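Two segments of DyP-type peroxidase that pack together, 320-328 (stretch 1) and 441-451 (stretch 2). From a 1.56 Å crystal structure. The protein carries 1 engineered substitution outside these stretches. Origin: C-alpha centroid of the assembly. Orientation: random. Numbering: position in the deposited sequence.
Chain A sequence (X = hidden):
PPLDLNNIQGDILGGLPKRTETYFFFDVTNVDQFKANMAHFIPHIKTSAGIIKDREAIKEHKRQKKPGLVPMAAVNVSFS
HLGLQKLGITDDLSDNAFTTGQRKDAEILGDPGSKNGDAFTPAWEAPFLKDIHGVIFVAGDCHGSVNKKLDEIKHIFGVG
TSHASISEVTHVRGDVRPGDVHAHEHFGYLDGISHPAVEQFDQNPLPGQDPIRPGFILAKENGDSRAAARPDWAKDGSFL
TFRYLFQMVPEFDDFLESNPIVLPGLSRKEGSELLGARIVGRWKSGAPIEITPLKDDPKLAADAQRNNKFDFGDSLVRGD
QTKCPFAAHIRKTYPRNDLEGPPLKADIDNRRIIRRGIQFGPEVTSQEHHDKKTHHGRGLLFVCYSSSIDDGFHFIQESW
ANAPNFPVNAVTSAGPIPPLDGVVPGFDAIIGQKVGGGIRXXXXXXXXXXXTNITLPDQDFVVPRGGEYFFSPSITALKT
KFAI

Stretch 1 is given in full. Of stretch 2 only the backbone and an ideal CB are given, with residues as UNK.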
ATOM      1  N   ASP A 320     -22.300  15.855   7.260  1.00 12.69           N
ATOM      2  CA  ASP A 320     -22.622  14.945   8.325  1.00 14.35           C
ATOM      3  C   ASP A 320     -21.488  13.960   8.581  1.00 14.33           C
ATOM      4  O   ASP A 320     -21.306  13.062   7.798  1.00 12.85           O
ATOM      5  CB  ASP A 320     -23.897  14.223   7.918  1.00 15.55           C
ATOM      6  CG  ASP A 320     -24.470  13.312   8.977  1.00 17.58           C
ATOM      7  OD1 ASP A 320     -23.849  13.055  10.012  1.00 19.53           O
ATOM      8  OD2 ASP A 320     -25.604  12.782   8.730  1.00 20.86           O
ATOM      9  N   GLN A 321     -20.863  14.093   9.734  1.00 13.26           N
ATOM     10  CA  GLN A 321     -19.752  13.196  10.146  1.00 12.10           C
ATOM     11  C   GLN A 321     -20.185  12.262  11.224  1.00 13.38           C
ATOM     12  O   GLN A 321     -19.343  11.625  11.910  1.00 13.24           O
ATOM     13  CB  GLN A 321     -18.501  14.008  10.577  1.00 11.37           C
ATOM     14  CG  GLN A 321     -17.872  14.782   9.444  1.00 11.76           C
ATOM     15  CD  GLN A 321     -16.681  15.496   9.842  1.00 12.16           C
ATOM     16  OE1 GLN A 321     -15.591  14.941   9.851  1.00 13.05           O
ATOM     17  NE2 GLN A 321     -16.847  16.766  10.258  1.00 12.05           N
ATOM     18  N   THR A 322     -21.504  12.167  11.455  1.00 12.81           N
ATOM     19  CA  THR A 322     -21.937  11.297  12.551  1.00 14.95           C
ATOM     20  C   THR A 322     -21.504   9.841  12.450  1.00 14.23           C
ATOM     21  O   THR A 322     -21.160   9.289  13.481  1.00 13.98           O
ATOM     22  CB  THR A 322     -23.462  11.351  12.812  1.00 17.84           C
ATOM     23  OG1 THR A 322     -24.159  10.965  11.683  1.00 18.54           O
ATOM     24  CG2 THR A 322     -23.884  12.790  13.154  1.00 17.46           C
ATOM     25  N   LYS A 323     -21.539   9.247  11.262  1.00 14.20           N
ATOM     26  CA  LYS A 323     -21.180   7.816  11.059  1.00 13.92           C
ATOM     27  C   LYS A 323     -19.688   7.657  10.876  1.00 13.65           C
ATOM     28  O   LYS A 323     -19.158   6.629  11.243  1.00 12.86           O
ATOM     29  CB  LYS A 323     -21.932   7.177   9.919  1.00 15.32           C
ATOM     30  CG  LYS A 323     -23.441   7.128  10.210  1.00 17.43           C
ATOM     31  CD  LYS A 323     -24.164   6.307   9.116  1.00 19.75           C
ATOM     32  CE  LYS A 323     -25.655   6.474   9.364  1.00 26.72           C
ATOM     33  NZ  LYS A 323     -26.539   5.742   8.356  1.00 31.98           N
ATOM     34  N   CYS A 324     -19.039   8.646  10.284  1.00 13.14           N
ATOM     35  CA  CYS A 324     -17.603   8.491   9.839  1.00 11.92           C
ATOM     36  C   CYS A 324     -17.027   9.884   9.674  1.00 11.78           C
ATOM     37  O   CYS A 324     -17.577  10.697   8.889  1.00 11.78           O
ATOM     38  CB  CYS A 324     -17.568   7.727   8.522  1.00 12.63           C
ATOM     39  SG  CYS A 324     -15.856   7.396   7.950  1.00 14.40           S
ATOM     40  N   PRO A 325     -15.925  10.202  10.353  1.00 11.11           N
ATOM     41  CA  PRO A 325     -15.227  11.461  10.060  1.00 10.70           C
ATOM     42  C   PRO A 325     -14.843  11.580   8.617  1.00 10.07           C
ATOM     43  O   PRO A 325     -14.453  10.599   8.004  1.00 11.54           O
ATOM     44  CB  PRO A 325     -13.978  11.416  10.993  1.00 11.43           C
ATOM     45  CG  PRO A 325     -14.342  10.401  12.054  1.00 10.97           C
ATOM     46  CD  PRO A 325     -15.215   9.409  11.377  1.00 11.89           C
ATOM     47  N   PHE A 326     -14.824  12.781   8.083  1.00 10.10           N
ATOM     48  CA  PHE A 326     -14.309  12.978   6.742  1.00 10.97           C
ATOM     49  C   PHE A 326     -12.858  12.568   6.568  1.00 10.71           C
ATOM     50  O   PHE A 326     -12.464  12.114   5.483  1.00 11.23           O
ATOM     51  CB  PHE A 326     -14.544  14.437   6.298  1.00 10.65           C
ATOM     52  CG  PHE A 326     -16.001  14.833   6.219  1.00 10.39           C
ATOM     53  CD1 PHE A 326     -16.975  13.964   5.806  1.00 11.81           C
ATOM     54  CD2 PHE A 326     -16.342  16.113   6.567  1.00 10.92           C
ATOM     55  CE1 PHE A 326     -18.337  14.371   5.723  1.00 12.19           C
ATOM     56  CE2 PHE A 326     -17.679  16.521   6.510  1.00 11.21           C
ATOM     57  CZ  PHE A 326     -18.659  15.626   6.100  1.00 12.09           C
ATOM     58  N   ALA A 327     -12.090  12.684   7.666  1.00 10.51           N
ATOM     59  CA  ALA A 327     -10.640  12.416   7.619  1.00  9.69           C
ATOM     60  C   ALA A 327     -10.258  10.985   8.040  1.00 10.25           C
ATOM     61  O   ALA A 327      -9.106  10.652   8.245  1.00 10.09           O
ATOM     62  CB  ALA A 327      -9.863  13.413   8.451  1.00 11.43           C
ATOM     63  N   ALA A 328     -11.237  10.085   8.146  1.00 10.07           N
ATOM     64  CA  ALA A 328     -10.923   8.667   8.414  1.00  9.94           C
ATOM     65  C   ALA A 328      -9.990   8.147   7.343  1.00  9.46           C
ATOM     66  O   ALA A 328     -10.134   8.538   6.162  1.00  8.67           O
ATOM     67  CB  ALA A 328     -12.198   7.865   8.432  1.00 10.08           C
ATOM     68  N   UNK A 441      -3.628  17.994  13.120  1.00 13.95           N
ATOM     69  CA  UNK A 441      -4.917  17.904  13.841  1.00 15.76           C
ATOM     70  C   UNK A 441      -5.865  17.083  12.972  1.00 14.36           C
ATOM     71  O   UNK A 441      -5.691  16.980  11.723  1.00 12.77           O
ATOM     72  CB  UNK A 441      -5.501  19.286  14.140  1.00 15.76           C
ATOM     73  N   UNK A 442      -6.861  16.506  13.648  1.00 12.44           N
ATOM     74  CA  UNK A 442      -7.938  15.790  13.058  1.00 11.69           C
ATOM     75  C   UNK A 442      -9.248  16.214  13.671  1.00 11.55           C
ATOM     76  O   UNK A 442      -9.349  16.244  14.897  1.00 12.44           O
ATOM     77  CB  UNK A 442      -7.726  14.282  13.208  1.00 11.69           C
ATOM     78  N   UNK A 443     -10.237  16.620  12.861  1.00 11.09           N
ATOM     79  CA  UNK A 443     -11.548  17.028  13.384  1.00 11.07           C
ATOM     80  C   UNK A 443     -12.565  15.959  13.112  1.00 12.45           C
ATOM     81  O   UNK A 443     -12.313  14.999  12.366  1.00 11.65           O
ATOM     82  CB  UNK A 443     -12.003  18.354  12.771  1.00 11.07           C
ATOM     83  N   UNK A 444     -13.759  16.131  13.647  1.00 11.64           N
ATOM     84  CA  UNK A 444     -14.872  15.291  13.336  1.00 11.39           C
ATOM     85  C   UNK A 444     -14.908  13.961  14.067  1.00 11.25           C
ATOM     86  O   UNK A 444     -15.827  13.172  13.842  1.00 11.83           O
ATOM     87  CB  UNK A 444     -14.887  15.037  11.827  1.00 11.39           C
ATOM     88  N   UNK A 445     -13.938  13.666  14.950  1.00 11.89           N
ATOM     89  CA  UNK A 445     -13.925  12.381  15.611  1.00 11.82           C
ATOM     90  C   UNK A 445     -15.054  12.212  16.666  1.00 13.26           C
ATOM     91  O   UNK A 445     -15.458  11.098  16.873  1.00 11.30           O
ATOM     92  CB  UNK A 445     -12.560  12.182  16.273  1.00 11.82           C
ATOM     93  N   UNK A 446     -15.537  13.259  17.343  1.00 12.28           N
ATOM     94  CA  UNK A 446     -16.627  13.115  18.294  1.00 12.79           C
ATOM     95  C   UNK A 446     -17.943  13.330  17.493  1.00 13.22           C
ATOM     96  O   UNK A 446     -18.149  14.425  16.931  1.00 14.16           O
ATOM     97  CB  UNK A 446     -16.490  14.103  19.454  1.00 12.79           C
ATOM     98  N   UNK A 447     -18.802  12.328  17.378  1.00 12.97           N
ATOM     99  CA  UNK A 447     -20.025  12.463  16.566  1.00 14.25           C
ATOM    100  C   UNK A 447     -20.932  13.574  17.023  1.00 16.11           C
ATOM    101  O   UNK A 447     -21.697  14.133  16.219  1.00 15.49           O
ATOM    102  CB  UNK A 447     -20.811  11.150  16.578  1.00 14.25           C
ATOM    103  N   UNK A 448     -20.871  13.909  18.295  1.00 16.45           N
ATOM    104  CA  UNK A 448     -21.737  14.993  18.806  1.00 16.42           C
ATOM    105  C   UNK A 448     -21.166  16.377  18.686  1.00 19.78           C
ATOM    106  O   UNK A 448     -21.894  17.361  18.867  1.00 22.49           O
ATOM    107  CB  UNK A 448     -22.063  14.741  20.279  1.00 16.42           C
ATOM    108  N   UNK A 449     -19.869  16.521  18.402  1.00 15.47           N
ATOM    109  CA  UNK A 449     -19.219  17.840  18.374  1.00 17.19           C
ATOM    110  C   UNK A 449     -18.179  17.796  17.215  1.00 16.46           C
ATOM    111  O   UNK A 449     -16.971  17.719  17.468  1.00 16.74           O
ATOM    112  CB  UNK A 449     -18.562  18.170  19.716  1.00 17.19           C
ATOM    113  N   UNK A 450     -18.648  17.855  15.964  1.00 16.97           N
ATOM    114  CA  UNK A 450     -17.703  17.704  14.837  1.00 16.89           C
ATOM    115  C   UNK A 450     -16.672  18.757  14.687  1.00 15.95           C
ATOM    116  O   UNK A 450     -15.577  18.518  14.143  1.00 16.34           O
ATOM    117  CB  UNK A 450     -18.480  17.639  13.520  1.00 16.89           C
ATOM    118  N   UNK A 451     -16.935  19.931  15.273  1.00 14.79           N
ATOM    119  CA  UNK A 451     -16.021  21.031  15.085  1.00 17.40           C
ATOM    120  C   UNK A 451     -14.767  20.901  15.922  1.00 15.34           C
ATOM    121  O   UNK A 451     -13.761  21.543  15.644  1.00 19.08           O
ATOM    122  CB  UNK A 451     -16.724  22.351  15.409  1.00 17.40           C
TER

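Position 441 has nothing of stretch 1 within reach of its ideal CB, so this contact sets no preference there; the residue is Gln441.

At 442 the backbone is extended, phi/psi -134/127, and CA-to-CB points toward stretch 1, where the ideal CB lies 5.3 Å from Ala327 CB. That gap is too wide for alanine to close and meets only a methyl, so a medium aliphatic chain such as valine, leucine, isoleucine or methionine would suit. Ile442 fills it, with chi1 and chi2 both t, bringing its CD1 to 3.8 Å from Ala327 CB.

Position 443 points sideways and its ideal CB has nothing of stretch 1 within 5.5 Å, so many residues could fit; a small polar one could use the nearby amide of Gln321. The residue is Ser443, which reaches that amide through solvent: water 2 donates to Ser443 OG (2.7 Å) and accepts from Gln321 NE2 (2.8 Å). Water 1 accepts from Ala327 N (2.9 Å) and lies 2.9 Å from Ser443 O.

Position 444 is the strictest. Phi is positive, at 80°, and an ideal CB would sit 2.1 Å from Gln321 OE1, a clash. That oxygen is held by the hydrogen bond from Phe326 N to Gln321 OE1 (2.9 Å). Only glycine answers both demands, and Gly444 lets its CA come to 3.6 Å from Gln321 OE1.

At 445 CA-to-CB points away, yet the ideal CB is 4.9 Å from Pro325 CG, so valine or threonine could graze the ring. Thr445 does so with CG2, 4.5 Å from Pro325 CG.

Position 446 points away and opens a type I turn, a place that favours asparagine, aspartate or serine as acceptors for the turn's amides. Asn446 OD1 accepts from the backbone N of 448 at 2.7 Å.

Position 447, second in that turn with phi -59°, suits proline; its sideways CB lies beside the backbone of Thr322, so alanine or serine could also serve. Pro447 packs its CB 3.8 Å from Thr322 O.

Positions 448 and 449 complete the turn without touching stretch 1, and polar residues are natural: Asn448 and Asp449, the turn closing with Asp449 N to Asn446 O (3.1 Å).

Position 450 points toward the Gln321 amide at phi -65°, so proline or a small aliphatic residue would fit. Pro450 sets its CB 3.9 Å from Gln321 NE2, and its O accepts from water 2.

Position 451 points away and is unconstrained by this contact; it is Thr451.

Stretch 2 (441-451) QISGTNPNDPT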
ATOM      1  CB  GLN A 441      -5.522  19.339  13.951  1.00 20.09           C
ATOM      2  CG  GLN A 441      -4.798  20.043  15.055  1.00 27.75           C
ATOM      3  CD  GLN A 441      -5.000  21.526  15.373  1.00 34.76           C
ATOM      4  OE1 GLN A 441      -6.038  22.188  15.173  1.00 44.96           O
ATOM      5  NE2 GLN A 441      -3.997  22.012  16.020  1.00 27.58           N
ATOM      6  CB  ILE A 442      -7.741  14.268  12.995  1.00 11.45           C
ATOM      7  CG1 ILE A 442      -8.919  13.642  12.254  1.00 11.66           C
ATOM      8  CG2 ILE A 442      -7.555  13.668  14.382  1.00 11.38           C
ATOM      9  CD1 ILE A 442      -8.699  12.188  11.872  1.00 13.16           C
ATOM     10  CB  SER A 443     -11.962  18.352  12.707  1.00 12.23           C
ATOM     11  OG  SER A 443     -12.405  18.137  11.397  1.00 13.48           O
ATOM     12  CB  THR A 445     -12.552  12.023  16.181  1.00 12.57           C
ATOM     13  OG1 THR A 445     -12.179  12.893  17.246  1.00 13.94           O
ATOM     14  CG2 THR A 445     -11.458  11.981  15.060  1.00 12.54           C
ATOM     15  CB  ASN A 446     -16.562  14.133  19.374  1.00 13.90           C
ATOM     16  CG  ASN A 446     -17.676  13.896  20.410  1.00 15.69           C
ATOM     17  OD1 ASN A 446     -18.850  13.737  20.102  1.00 18.99           O
ATOM     18  ND2 ASN A 446     -17.247  13.698  21.638  1.00 20.05           N
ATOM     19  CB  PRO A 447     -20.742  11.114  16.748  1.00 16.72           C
ATOM     20  CG  PRO A 447     -19.789  10.241  17.425  1.00 18.12           C
ATOM     21  CD  PRO A 447     -18.636  10.973  17.921  1.00 15.22           C
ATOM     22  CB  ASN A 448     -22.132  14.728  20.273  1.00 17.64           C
ATOM     23  CG  ASN A 448     -23.113  13.607  20.412  1.00 20.42           C
ATOM     24  OD1 ASN A 448     -23.926  13.392  19.517  1.00 21.41           O
ATOM     25  ND2 ASN A 448     -23.045  12.881  21.534  1.00 18.53           N
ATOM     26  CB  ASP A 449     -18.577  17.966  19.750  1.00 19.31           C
ATOM     27  CG  ASP A 449     -17.902  19.278  20.002  1.00 24.78           C
ATOM     28  OD1 ASP A 449     -18.243  20.268  19.323  1.00 27.50           O
ATOM     29  OD2 ASP A 449     -16.944  19.252  20.865  1.00 27.73           O
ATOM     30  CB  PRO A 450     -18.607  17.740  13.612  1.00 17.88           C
ATOM     31  CG  PRO A 450     -19.892  18.282  14.082  1.00 18.29           C
ATOM     32  CD  PRO A 450     -20.044  17.870  15.476  1.00 17.83           C
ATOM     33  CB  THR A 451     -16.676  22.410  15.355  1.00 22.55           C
ATOM     34  OG1 THR A 451     -17.797  22.555  14.432  1.00 26.04           O
ATOM     35  CG2 THR A 451     -15.724  23.497  14.979  1.00 23.59           C
TER
HETATM   36  O   HOH W   1     -12.796  14.867   9.491  1.00 11.91           O
HETATM   37  O   HOH W   2     -15.094  18.697  11.393  1.00 17.00           O
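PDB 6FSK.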